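Local coordinates for protein nucleotidyl transferase (Methanothermobacter thermautotrophicus, PDB 6PLJ) that probably transfers a nucleotidyl group, as MobA-like enzymes do, and may take part in making the pseudomurein cell wall, at residues A[142-147]-A[154-159]. Numbering follows the deposited sequence. Where two conformers were deposited one is given.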
# COMPACT_ATOMS: atom_id res chain seq x y z
N ARG A 142 8.31 -1.19 9.05
CA ARG A 142 8.91 -0.42 10.12
C ARG A 142 10.17 0.30 9.65
O ARG A 142 10.33 1.49 9.93
CB ARG A 142 9.21 -1.33 11.32
CG ARG A 142 9.70 -0.61 12.56
CD ARG A 142 10.08 -1.62 13.61
NE ARG A 142 8.92 -2.36 14.13
CZ ARG A 142 8.13 -1.96 15.13
NH1 ARG A 142 8.33 -0.80 15.75
NH2 ARG A 142 7.10 -2.74 15.51
N ARG A 143 11.04 -0.40 8.92
CA ARG A 143 12.27 0.19 8.36
C ARG A 143 11.95 1.34 7.41
O ARG A 143 12.61 2.38 7.44
CB ARG A 143 13.11 -0.85 7.64
CG ARG A 143 13.95 -1.72 8.56
CD ARG A 143 14.99 -2.53 7.78
NE ARG A 143 14.40 -3.75 7.22
CZ ARG A 143 14.16 -4.87 7.92
NH1 ARG A 143 13.60 -5.91 7.30
NH2 ARG A 143 14.45 -4.96 9.22
N ILE A 144 10.93 1.15 6.58
CA ILE A 144 10.49 2.20 5.66
C ILE A 144 10.03 3.43 6.44
O ILE A 144 10.47 4.54 6.17
CB ILE A 144 9.41 1.68 4.67
CG1 ILE A 144 10.09 0.69 3.71
CG2 ILE A 144 8.77 2.83 3.88
CD1 ILE A 144 9.14 -0.07 2.82
N ALA A 145 9.20 3.23 7.45
CA ALA A 145 8.69 4.35 8.24
C ALA A 145 9.82 5.10 8.94
O ALA A 145 9.80 6.35 9.00
CB ALA A 145 7.65 3.86 9.24
N GLU A 146 10.81 4.36 9.42
CA GLU A 146 11.94 4.93 10.17
C GLU A 146 12.85 5.84 9.35
O GLU A 146 13.49 6.73 9.91
CB GLU A 146 12.80 3.82 10.77
CG GLU A 146 12.18 3.08 11.94
CD GLU A 146 12.94 1.81 12.30
OE1 GLU A 146 13.80 1.37 11.50
OE2 GLU A 146 12.69 1.25 13.38
N HIS A 147 12.91 5.60 8.04
CA HIS A 147 13.77 6.37 7.13
C HIS A 147 13.12 7.62 6.55
O HIS A 147 13.79 8.40 5.87
CB HIS A 147 14.27 5.48 5.98
CG HIS A 147 15.47 4.66 6.33
ND1 HIS A 147 16.75 5.17 6.32
CD2 HIS A 147 15.59 3.36 6.70
CE1 HIS A 147 17.60 4.22 6.66
NE2 HIS A 147 16.92 3.12 6.90
N SER A 154 10.87 7.61 1.86
CA SER A 154 11.47 6.29 1.93
C SER A 154 10.53 5.34 1.24
O SER A 154 9.32 5.55 1.22
CB SER A 154 11.69 5.88 3.38
OG SER A 154 10.46 5.83 4.06
N ILE A 155 11.07 4.30 0.63
CA ILE A 155 10.28 3.43 -0.23
C ILE A 155 10.87 2.04 -0.31
O ILE A 155 12.08 1.88 -0.15
CB ILE A 155 10.18 4.07 -1.63
CG1 ILE A 155 9.16 3.35 -2.51
CG2 ILE A 155 11.56 4.14 -2.31
CD1 ILE A 155 8.74 4.19 -3.69
N LEU A 156 10.00 1.05 -0.53
CA LEU A 156 10.47 -0.32 -0.76
C LEU A 156 11.19 -0.36 -2.10
O LEU A 156 10.62 -0.07 -3.13
CB LEU A 156 9.30 -1.30 -0.74
CG LEU A 156 9.66 -2.79 -0.85
CD1 LEU A 156 10.51 -3.22 0.33
CD2 LEU A 156 8.40 -3.65 -0.96
N ALA A 157 12.46 -0.73 -2.05
CA ALA A 157 13.33 -0.71 -3.22
C ALA A 157 13.19 -2.01 -3.99
O ALA A 157 12.81 -3.05 -3.44
CB ALA A 157 14.78 -0.53 -2.78
N ARG A 158 13.49 -1.94 -5.27
CA ARG A 158 13.50 -3.11 -6.15
C ARG A 158 14.79 -3.90 -5.95
O ARG A 158 14.82 -5.11 -6.20
CB ARG A 158 13.32 -2.64 -7.60
CG ARG A 158 13.33 -3.71 -8.67
CD ARG A 158 12.23 -4.75 -8.49
NE ARG A 158 10.87 -4.20 -8.55
CZ ARG A 158 9.76 -4.95 -8.62
NH1 ARG A 158 9.83 -6.28 -8.63
NH2 ARG A 158 8.56 -4.38 -8.68
N GLY A 159 15.85 -3.23 -5.50
CA GLY A 159 17.15 -3.86 -5.29
C GLY A 159 17.69 -3.53 -3.92
O GLY A 159 16.97 -3.62 -2.93
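Ile-144 meets Ser-154 and Leu-156 where the last turns of helix 138-147 lie against strand 152-157. Both elements belong to the MobA-like nucleotidyltransferase domain, in which helices pack on a mixed beta-sheet. The chain leaves the helix, turns in a short loop and returns as the strand. The two short axes run roughly antiparallel, at 145°, and approach to 7.2 Å.

The side chain of Ile-144 carries most of the apolar contact. Its CB branches in two directions along the strand. CG2 lies anti to the backbone N and reaches Ser-154, 3.4 Å from its OG. CG1 is the other branch; it stands anti to the carbonyl carbon (chi1 -69°). The chain then continues extended to CD1 (chi2 171°), which places this methyl over Leu-156. CD1 sits 3.6 Å from the backbone N of Leu-156 and 3.8 Å from its CB. Thus the isoleucine spans two strand residues whose side chains differ in character, one polar and one apolar. Pro-173, Ala-175 and Val-209 also touch this side chain and help to bury it.

One turn on, CB of His-147 packs on CB of Ser-154 at 3.7 Å. The imidazole then leads away from the strand segment and stacks on Tyr-207.

Strand 152-157 lies between strands 174-177 and 205-210 in the sheet. The CB of Ser-154 points at the helix, and the residue is buried there. Besides Ile-144 O, its OG has a second, weak acceptor in Ala-175 O, which the one hydroxyl proton could serve only by sharing. Ser-154 has two conformers, so its bond to the helix calls for caution: in the one given, OG points its donor at Ile-144 O only 2.5 Å away, shorter than a usual hydrogen bond.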